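Local coordinates for Es1 family protein (Ehrlichia chaffeensis, PDB 3L3B) that is of unproven function but, as an Es1 member of the DJ-1/PfpI family with an amidotransferase-like domain, may take part in isoprenoid biosynthesis, at residues 24-29 and 49-54; 45-50 and 230-235. All blocks are in the same frame, centred on the assembly; numbering follows the deposited sequence.

Contact 1: residues 24-29 and 49-54; sequences LNSAVI and LELDRH
L51 reaches from helix 41-53 to strand 24-29 and meets S26 and V28, the strand residues it touches. The contact is apolar. The two methyls of L51 share the work: CD1 lies 3.9 Å from V28 CG2, and CD2 lies 3.9 Å from S26 CB, which also touches CD1. The V28 and L51 side chains lie alongside each other, pointing opposite ways; CG2 of V28, anti to the carbonyl carbon (V28 CG1 takes the place anti to N, chi1 176°), is the branch that touches.

No hydrogen bond crosses between the two segments; the nearby side-chain bonds of S26 and H54 are local. S26 OG donates to A27 O at 3.1 Å, from above the carbonyl plane, so the hydroxyl is tied to its own strand while its CB packs on leucine. At the helix end E50 O accepts from H54 N and, on the opposite face of its plane, from H54 ND1 (3.1 Å).

The one salt bridge is also local: R53 meets E50 OE2 side-on, with NE at 2.9 Å and NH2 at 3.2 Å.

Helix 41-53 is the beta-alpha-beta crossover between parallel strands 24-29 and 56-62, packed on the sheet of the DJ-1/PfpI-type alpha/beta fold. Strand 24-29 runs between 56-62 and 110-113, and L51 also touches V56 and M110 on these neighbours.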
loop_
_atom_site.group_PDB
_atom_site.type_symbol
_atom_site.label_atom_id
_atom_site.label_comp_id
_atom_site.label_asym_id
_atom_site.label_seq_id
_atom_site.Cartn_x
_atom_site.Cartn_y
_atom_site.Cartn_z
ATOM N N LEU B 24 -13.276 -5.810 -18.797
ATOM C CA LEU B 24 -13.742 -5.074 -17.591
ATOM C C LEU B 24 -12.720 -4.056 -17.110
ATOM O O LEU B 24 -11.539 -4.369 -16.988
ATOM C CB LEU B 24 -14.049 -6.022 -16.418
ATOM C CG LEU B 24 -15.200 -7.033 -16.543
ATOM C CD1 LEU B 24 -15.657 -7.520 -15.172
ATOM C CD2 LEU B 24 -16.385 -6.447 -17.273
ATOM N N ASN B 25 -13.204 -2.854 -16.814
ATOM C CA ASN B 25 -12.401 -1.752 -16.296
ATOM C C ASN B 25 -13.043 -1.116 -15.076
ATOM O O ASN B 25 -14.278 -0.941 -15.046
ATOM C CB ASN B 25 -12.315 -0.649 -17.332
ATOM C CG ASN B 25 -11.479 -1.014 -18.489
ATOM O OD1 ASN B 25 -10.256 -0.936 -18.405
ATOM N ND2 ASN B 25 -12.116 -1.406 -19.594
ATOM N N SER B 26 -12.207 -0.712 -14.120
ATOM C CA SER B 26 -12.672 -0.028 -12.899
ATOM C C SER B 26 -11.955 1.273 -12.675
ATOM O O SER B 26 -10.735 1.334 -12.843
ATOM C CB SER B 26 -12.438 -0.901 -11.688
ATOM O OG SER B 26 -12.990 -0.271 -10.559
ATOM N N ALA B 27 -12.680 2.311 -12.289
ATOM C CA ALA B 27 -12.065 3.528 -11.782
ATOM C C ALA B 27 -11.810 3.341 -10.279
ATOM O O ALA B 27 -12.545 2.596 -9.611
ATOM C CB ALA B 27 -12.964 4.743 -12.021
ATOM N N VAL B 28 -10.747 3.954 -9.761
ATOM C CA VAL B 28 -10.442 3.938 -8.324
ATOM C C VAL B 28 -10.185 5.366 -7.942
ATOM O O VAL B 28 -9.340 6.015 -8.578
ATOM C CB VAL B 28 -9.205 3.060 -7.990
ATOM C CG1 VAL B 28 -8.833 3.129 -6.456
ATOM C CG2 VAL B 28 -9.445 1.617 -8.468
ATOM N N ILE B 29 -10.897 5.874 -6.930
ATOM C CA ILE B 29 -10.734 7.242 -6.510
ATOM C C ILE B 29 -9.925 7.266 -5.215
ATOM O O ILE B 29 -10.248 6.600 -4.239
ATOM C CB ILE B 29 -12.067 7.981 -6.336
ATOM C CG1 ILE B 29 -12.749 8.124 -7.702
ATOM C CG2 ILE B 29 -11.810 9.342 -5.725
ATOM C CD1 ILE B 29 -14.214 8.610 -7.694
ATOM N N LEU B 49 -5.103 -5.123 -5.972
ATOM C CA LEU B 49 -4.718 -6.546 -6.062
ATOM C C LEU B 49 -5.902 -7.408 -6.498
ATOM O O LEU B 49 -5.809 -8.151 -7.470
ATOM C CB LEU B 49 -4.149 -7.034 -4.725
ATOM C CG LEU B 49 -3.818 -8.504 -4.513
ATOM C CD1 LEU B 49 -2.682 -8.895 -5.391
ATOM C CD2 LEU B 49 -3.504 -8.798 -3.071
ATOM N N GLU B 50 -7.030 -7.272 -5.813
ATOM C CA GLU B 50 -8.241 -8.031 -6.155
ATOM C C GLU B 50 -8.897 -7.660 -7.480
ATOM O O GLU B 50 -9.424 -8.526 -8.162
ATOM C CB GLU B 50 -9.245 -7.953 -5.003
ATOM C CG GLU B 50 -8.680 -8.628 -3.750
ATOM C CD GLU B 50 -8.424 -10.108 -4.016
ATOM O OE1 GLU B 50 -7.242 -10.507 -4.093
ATOM O OE2 GLU B 50 -9.397 -10.858 -4.215
ATOM N N LEU B 51 -8.888 -6.387 -7.867
ATOM C CA LEU B 51 -9.293 -6.056 -9.239
ATOM C C LEU B 51 -8.411 -6.816 -10.213
ATOM O O LEU B 51 -8.911 -7.471 -11.122
ATOM C CB LEU B 51 -9.237 -4.550 -9.521
ATOM C CG LEU B 51 -10.314 -3.715 -8.820
ATOM C CD1 LEU B 51 -10.003 -2.229 -8.912
ATOM C CD2 LEU B 51 -11.737 -4.025 -9.408
ATOM N N ASP B 52 -7.097 -6.759 -10.013
ATOM C CA ASP B 52 -6.162 -7.413 -10.930
ATOM C C ASP B 52 -6.316 -8.959 -10.918
ATOM O O ASP B 52 -6.304 -9.610 -11.964
ATOM C CB ASP B 52 -4.714 -6.969 -10.674
ATOM C CG ASP B 52 -3.801 -7.359 -11.829
ATOM O OD1 ASP B 52 -4.018 -6.883 -12.945
ATOM O OD2 ASP B 52 -2.933 -8.203 -11.645
ATOM N N ARG B 53 -6.609 -9.527 -9.752
ATOM C CA ARG B 53 -6.822 -10.961 -9.646
ATOM C C ARG B 53 -7.992 -11.408 -10.516
ATOM O O ARG B 53 -8.018 -12.538 -10.973
ATOM C CB ARG B 53 -7.046 -11.377 -8.189
ATOM C CG ARG B 53 -7.110 -12.893 -7.952
ATOM C CD ARG B 53 -7.240 -13.297 -6.451
ATOM N NE ARG B 53 -8.588 -13.007 -5.928
ATOM C CZ ARG B 53 -9.700 -13.666 -6.264
ATOM N NH1 ARG B 53 -9.664 -14.700 -7.111
ATOM N NH2 ARG B 53 -10.876 -13.291 -5.749
ATOM N N HIS B 54 -8.952 -10.495 -10.725
ATOM C CA HIS B 54 -10.157 -10.711 -11.520
ATOM C C HIS B 54 -10.011 -10.235 -12.958
ATOM O O HIS B 54 -11.026 -10.144 -13.677
ATOM C CB HIS B 54 -11.307 -9.929 -10.885
ATOM C CG HIS B 54 -12.001 -10.672 -9.806
ATOM N ND1 HIS B 54 -11.912 -10.320 -8.481
ATOM C CD2 HIS B 54 -12.779 -11.774 -9.856
ATOM C CE1 HIS B 54 -12.631 -11.160 -7.759
ATOM N NE2 HIS B 54 -13.159 -12.056 -8.570
#

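Contact 2: residues 45-50 and 230-235; sequences VLVMLE and DMISSM
I232 makes the touching contacts of helix 221-238 with helix 41-53, packing against E50 and V47. Ahead of it, D230 points away at CB and bonds through OD1 to S201 OG. Its carbonyl oxygen receives two donors of S234 from opposite faces of its plane: the backbone N, and OG at 2.7 Å, tilted 28° from that plane. M231 only skirts the contact and packs on F210, C212 and V112 of the sheet.

At I232 the helices come close, with its CA 6.6 Å from E50 CA. The two branches part at CB. CG1, beside the backbone N (chi1 -62°), lies 4.0 Å from E50 CB and carries CD1 to 4.5 Å from V47 CG1, a looser touch. CG2, anti to the backbone N, sits 3.9 Å from E50 O, against the helix backbone. Beyond it S233 turns its hydroxyl back to Q229 O, and M235 packs on M110, F210 and P153.

Two helices of the alpha/beta fold thus pack beside each other, with V47, M231 and I232 all touching V112 of the central sheet. No hydrogen bond or salt bridge crosses between the segments. E50 offers I232 the aliphatic start of its side chain, while carboxylate oxygen OE2 is engaged by R53. The helices are therefore held here by dispersion and shape; E50 OE2 is held by R53 and S233 OG by Q229 O, each within its own helix.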
loop_
_atom_site.group_PDB
_atom_site.type_symbol
_atom_site.label_atom_id
_atom_site.label_comp_id
_atom_site.label_asym_id
_atom_site.label_seq_id
_atom_site.Cartn_x
_atom_site.Cartn_y
_atom_site.Cartn_z
ATOM N N VAL B 45 -4.220 -0.716 -1.865
ATOM C CA VAL B 45 -3.418 -1.762 -2.470
ATOM C C VAL B 45 -4.255 -3.031 -2.637
ATOM O O VAL B 45 -4.189 -3.665 -3.691
ATOM C CB VAL B 45 -2.123 -2.059 -1.665
ATOM C CG1 VAL B 45 -1.437 -3.378 -2.132
ATOM C CG2 VAL B 45 -1.181 -0.866 -1.794
ATOM N N LEU B 46 -5.062 -3.377 -1.620
ATOM C CA LEU B 46 -5.819 -4.637 -1.644
ATOM C C LEU B 46 -6.971 -4.594 -2.673
ATOM O O LEU B 46 -7.298 -5.622 -3.309
ATOM C CB LEU B 46 -6.272 -5.030 -0.234
ATOM C CG LEU B 46 -5.198 -5.304 0.818
ATOM C CD1 LEU B 46 -5.837 -5.486 2.195
ATOM C CD2 LEU B 46 -4.330 -6.484 0.440
ATOM N N VAL B 47 -7.574 -3.418 -2.826
ATOM C CA VAL B 47 -8.554 -3.160 -3.884
ATOM C C VAL B 47 -7.889 -3.382 -5.269
ATOM O O VAL B 47 -8.444 -4.068 -6.120
ATOM C CB VAL B 47 -9.133 -1.765 -3.777
ATOM C CG1 VAL B 47 -9.731 -1.293 -5.139
ATOM C CG2 VAL B 47 -10.183 -1.716 -2.673
ATOM N N MET B 48 -6.710 -2.821 -5.489
ATOM C CA MET B 48 -6.015 -2.986 -6.776
ATOM C C MET B 48 -5.559 -4.427 -7.021
ATOM O O MET B 48 -5.639 -4.904 -8.149
ATOM C CB MET B 48 -4.793 -2.067 -6.861
ATOM C CG MET B 48 -5.123 -0.611 -6.813
ATOM S SD MET B 48 -3.672 0.428 -7.097
ATOM C CE MET B 48 -2.798 0.187 -5.570
ATOM N N LEU B 49 -5.103 -5.123 -5.972
ATOM C CA LEU B 49 -4.718 -6.546 -6.062
ATOM C C LEU B 49 -5.902 -7.408 -6.498
ATOM O O LEU B 49 -5.809 -8.151 -7.470
ATOM C CB LEU B 49 -4.149 -7.034 -4.725
ATOM C CG LEU B 49 -3.818 -8.504 -4.513
ATOM C CD1 LEU B 49 -2.682 -8.895 -5.391
ATOM C CD2 LEU B 49 -3.504 -8.798 -3.071
ATOM N N GLU B 50 -7.030 -7.272 -5.813
ATOM C CA GLU B 50 -8.241 -8.031 -6.155
ATOM C C GLU B 50 -8.897 -7.660 -7.480
ATOM O O GLU B 50 -9.424 -8.526 -8.162
ATOM C CB GLU B 50 -9.245 -7.953 -5.003
ATOM C CG GLU B 50 -8.680 -8.628 -3.750
ATOM C CD GLU B 50 -8.424 -10.108 -4.016
ATOM O OE1 GLU B 50 -7.242 -10.507 -4.093
ATOM O OE2 GLU B 50 -9.397 -10.858 -4.215
ATOM N N ASP B 230 -14.191 -10.127 -0.817
ATOM C CA ASP B 230 -15.606 -10.435 -1.006
ATOM C C ASP B 230 -16.368 -9.318 -1.738
ATOM O O ASP B 230 -17.259 -9.582 -2.542
ATOM C CB ASP B 230 -16.273 -10.668 0.327
ATOM C CG ASP B 230 -17.655 -11.305 0.159
ATOM O OD1 ASP B 230 -18.674 -10.640 0.468
ATOM O OD2 ASP B 230 -17.704 -12.439 -0.355
ATOM N N MET B 231 -16.005 -8.071 -1.444
ATOM C CA MET B 231 -16.639 -6.950 -2.072
ATOM C C MET B 231 -16.387 -6.933 -3.586
ATOM O O MET B 231 -17.321 -6.853 -4.366
ATOM C CB MET B 231 -16.144 -5.656 -1.430
ATOM C CG MET B 231 -16.957 -4.513 -1.893
ATOM S SD MET B 231 -16.374 -2.946 -1.354
ATOM C CE MET B 231 -15.001 -2.698 -2.457
ATOM N N ILE B 232 -15.129 -7.055 -3.991
ATOM C CA ILE B 232 -14.738 -6.977 -5.394
ATOM C C ILE B 232 -15.301 -8.174 -6.152
ATOM O O ILE B 232 -15.873 -7.989 -7.243
ATOM C CB ILE B 232 -13.191 -6.943 -5.575
ATOM C CG1 ILE B 232 -12.538 -5.702 -4.912
ATOM C CG2 ILE B 232 -12.846 -7.088 -7.056
ATOM C CD1 ILE B 232 -13.029 -4.301 -5.330
ATOM N N SER B 233 -15.183 -9.382 -5.578
ATOM C CA SER B 233 -15.890 -10.553 -6.112
ATOM C C SER B 233 -17.352 -10.246 -6.406
ATOM O O SER B 233 -17.827 -10.504 -7.499
ATOM C CB SER B 233 -15.838 -11.759 -5.151
ATOM O OG SER B 233 -14.497 -12.161 -4.919
ATOM N N SER B 234 -18.063 -9.711 -5.418
ATOM C CA SER B 234 -19.494 -9.466 -5.550
ATOM C C SER B 234 -19.774 -8.474 -6.659
ATOM O O SER B 234 -20.745 -8.603 -7.387
ATOM C CB SER B 234 -20.070 -8.933 -4.241
ATOM O OG SER B 234 -19.877 -9.879 -3.207
ATOM N N MET B 235 -18.940 -7.457 -6.776
ATOM C CA MET B 235 -19.087 -6.494 -7.864
ATOM C C MET B 235 -18.875 -7.170 -9.224
ATOM O O MET B 235 -19.654 -6.994 -10.156
ATOM C CB MET B 235 -18.101 -5.318 -7.706
ATOM C CG MET B 235 -18.385 -4.440 -6.511
ATOM S SD MET B 235 -17.078 -3.210 -6.294
ATOM C CE MET B 235 -17.739 -2.077 -7.585
#

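Both contacts are buried, and both use helix 41-53; their ranges overlap at L49-E50, and their centres are about 7 Å apart. They differ in what the helix meets: in contact 1 it lies on a strand within the central sheet, joining elements close in sequence, whereas in contact 2 it packs against helix 221-238, near the C-terminal end of the chain. Contact 1 sets leucine methyls on S26 and V28; contact 2 sets I232 on V47 and on the aliphatic part and carbonyl O of E50. I232 CG2 comes 4.0 Å from L51 CD2, so the two patches meet. H54 also packs against I232 and S233. Elsewhere the helix faces the second subunit, where D52 OD2 bonds to Y222 N of that chain.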